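Local coordinates for protein p450 cytochrome, putative (Rippkaea orientalis, PDB 6Y01) that probably binds and carries the molybdenum cofactor (Moco), as a Rossmann-fold carrier protein of the SLOG superfamily, at residues D[109-114]-D[134-139]. Residues are numbered along the deposited sequence; the frame is centred on the assembly and turned at random.
Sequences SDVVIA and PVILLN
Ile136 lays the end of its side chain obliquely across Val111, with CD1 of Ile136 3.8 Å from CG1 of Val111. The torsions of both side chains bring these methyls together. In Ile136 the CG1 branch stands anti to the carbonyl carbon (chi1 -58°) and then runs extended to CD1 (chi2 170°). In Val111 it is CG1 that lies anti to the backbone N. Ile113 shares this face of the sheet, and its CG1 comes alongside CB of Ile136. On the other face Ala114 presents only a methyl. CD2 of Leu137 closes on it, 3.8 Å from CB of Ala114. Val112 and Val135 are paired on that same face, in looser contact.

The backbones form a regular parallel pair. Val112 N donates to Pro134 O at 3.0 Å, within the carbonyl plane. Val112 O then receives Ile136 N at 2.8 Å, nearly along its C=O axis. Ala114 repeats the pattern two residues on, giving its N-H to Ile136 O and accepting from Leu138 N. All four bonds are close to straight. Ile136 O also receives a CA-H...O contact from Ile113, at 3.2 Å from CA of Ile113, so this carbonyl takes one true hydrogen bond, from Ala114 N, and a weaker CA-H...O contact beside it. At the start of the pair, CD of Pro134 lies 3.4 Å from the backbone O of Asp110, with CG of the same ring just behind. The carboxylate of Asp110 turns elsewhere, to Ile17 N.

The two strands are neighbours in the parallel sheet of this Rossmann-like fold, joined by helix 119-130 in a beta-alpha-beta crossover. That helix covers Ala114 and Val135, while helix 162-176 packs over Ile136 on the other face. Strand 17-21 borders 111-115 on its far edge, and strand 157-158 follows beyond 135-138.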
loop_
_atom_site.group_PDB
_atom_site.type_symbol
_atom_site.label_atom_id
_atom_site.label_comp_id
_atom_site.label_asym_id
_atom_site.label_seq_id
_atom_site.Cartn_x
_atom_site.Cartn_y
_atom_site.Cartn_z
ATOM N N SER D 109 6.563 -6.532 13.202
ATOM C CA SER D 109 6.546 -7.023 14.586
ATOM C C SER D 109 7.334 -8.322 14.689
ATOM O O SER D 109 7.229 -9.191 13.792
ATOM C CB SER D 109 5.146 -7.245 15.059
ATOM O OG SER D 109 4.376 -6.058 15.116
ATOM N N ASP D 110 8.120 -8.491 15.733
ATOM C CA ASP D 110 8.740 -9.790 16.039
ATOM C C ASP D 110 7.705 -10.755 16.605
ATOM O O ASP D 110 7.776 -11.962 16.338
ATOM C CB ASP D 110 9.921 -9.591 16.984
ATOM C CG ASP D 110 11.021 -8.814 16.315
ATOM O OD1 ASP D 110 11.420 -9.195 15.159
ATOM O OD2 ASP D 110 11.454 -7.853 16.876
ATOM N N VAL D 111 6.782 -10.253 17.407
ATOM C CA VAL D 111 5.640 -11.014 17.961
ATOM C C VAL D 111 4.453 -10.080 17.914
ATOM O O VAL D 111 4.610 -8.862 18.193
ATOM C CB VAL D 111 5.898 -11.493 19.394
ATOM C CG1 VAL D 111 4.699 -12.276 19.887
ATOM C CG2 VAL D 111 7.190 -12.280 19.512
ATOM N N VAL D 112 3.283 -10.602 17.612
ATOM C CA VAL D 112 2.025 -9.842 17.576
ATOM C C VAL D 112 1.180 -10.361 18.732
ATOM O O VAL D 112 1.011 -11.585 18.880
ATOM C CB VAL D 112 1.284 -10.062 16.224
ATOM C CG1 VAL D 112 -0.089 -9.439 16.261
ATOM C CG2 VAL D 112 2.084 -9.510 15.060
ATOM N N ILE D 113 0.707 -9.441 19.579
ATOM C CA ILE D 113 -0.257 -9.783 20.630
ATOM C C ILE D 113 -1.597 -9.168 20.280
ATOM O O ILE D 113 -1.678 -7.945 20.011
ATOM C CB ILE D 113 0.189 -9.249 22.007
ATOM C CG1 ILE D 113 1.592 -9.728 22.388
ATOM C CG2 ILE D 113 -0.850 -9.601 23.040
ATOM C CD1 ILE D 113 2.141 -9.100 23.654
ATOM N N ALA D 114 -2.625 -10.007 20.294
ATOM C CA ALA D 114 -3.999 -9.549 20.134
ATOM C C ALA D 114 -4.596 -9.500 21.530
ATOM O O ALA D 114 -4.841 -10.543 22.145
ATOM C CB ALA D 114 -4.805 -10.462 19.216
ATOM N N PRO D 134 4.844 -15.064 14.819
ATOM C CA PRO D 134 4.330 -15.538 16.098
ATOM C C PRO D 134 3.208 -14.633 16.601
ATOM O O PRO D 134 3.346 -13.383 16.580
ATOM C CB PRO D 134 5.537 -15.458 17.055
ATOM C CG PRO D 134 6.709 -15.356 16.161
ATOM C CD PRO D 134 6.242 -14.643 14.894
ATOM N N VAL D 135 2.124 -15.266 17.041
ATOM C CA VAL D 135 0.929 -14.556 17.510
ATOM C C VAL D 135 0.544 -15.090 18.870
ATOM O O VAL D 135 0.442 -16.297 19.044
ATOM C CB VAL D 135 -0.251 -14.666 16.548
ATOM C CG1 VAL D 135 -1.497 -14.028 17.148
ATOM C CG2 VAL D 135 0.083 -14.058 15.209
ATOM N N ILE D 136 0.302 -14.145 19.794
ATOM C CA ILE D 136 -0.220 -14.465 21.127
ATOM C C ILE D 136 -1.599 -13.856 21.253
ATOM O O ILE D 136 -1.754 -12.636 21.053
ATOM C CB ILE D 136 0.708 -13.943 22.224
ATOM C CG1 ILE D 136 2.112 -14.521 22.081
ATOM C CG2 ILE D 136 0.108 -14.223 23.581
ATOM C CD1 ILE D 136 3.139 -13.854 22.986
ATOM N N LEU D 137 -2.582 -14.671 21.613
ATOM C CA LEU D 137 -3.941 -14.181 21.892
ATOM C C LEU D 137 -4.111 -14.008 23.395
ATOM O O LEU D 137 -3.890 -14.935 24.152
ATOM C CB LEU D 137 -4.967 -15.172 21.346
ATOM C CG LEU D 137 -4.809 -15.519 19.859
ATOM C CD1 LEU D 137 -5.887 -16.541 19.458
ATOM C CD2 LEU D 137 -4.903 -14.294 19.002
ATOM N N LEU D 138 -4.569 -12.835 23.764
ATOM C CA LEU D 138 -4.917 -12.503 25.173
ATOM C C LEU D 138 -6.358 -11.998 25.172
ATOM O O LEU D 138 -6.607 -10.799 24.950
ATOM C CB LEU D 138 -3.897 -11.499 25.721
ATOM C CG LEU D 138 -4.120 -11.133 27.170
ATOM C CD1 LEU D 138 -3.787 -12.266 28.106
ATOM C CD2 LEU D 138 -3.244 -9.949 27.486
ATOM N N ASN D 139 -7.303 -12.936 25.262
ATOM C CA ASN D 139 -8.723 -12.585 25.142
ATOM C C ASN D 139 -9.573 -13.671 25.755
ATOM O O ASN D 139 -9.039 -14.726 26.133
ATOM C CB ASN D 139 -9.144 -12.322 23.694
ATOM C CG ASN D 139 -9.115 -13.532 22.800
ATOM O OD1 ASN D 139 -9.604 -14.608 23.169
ATOM N ND2 ASN D 139 -8.478 -13.350 21.664
#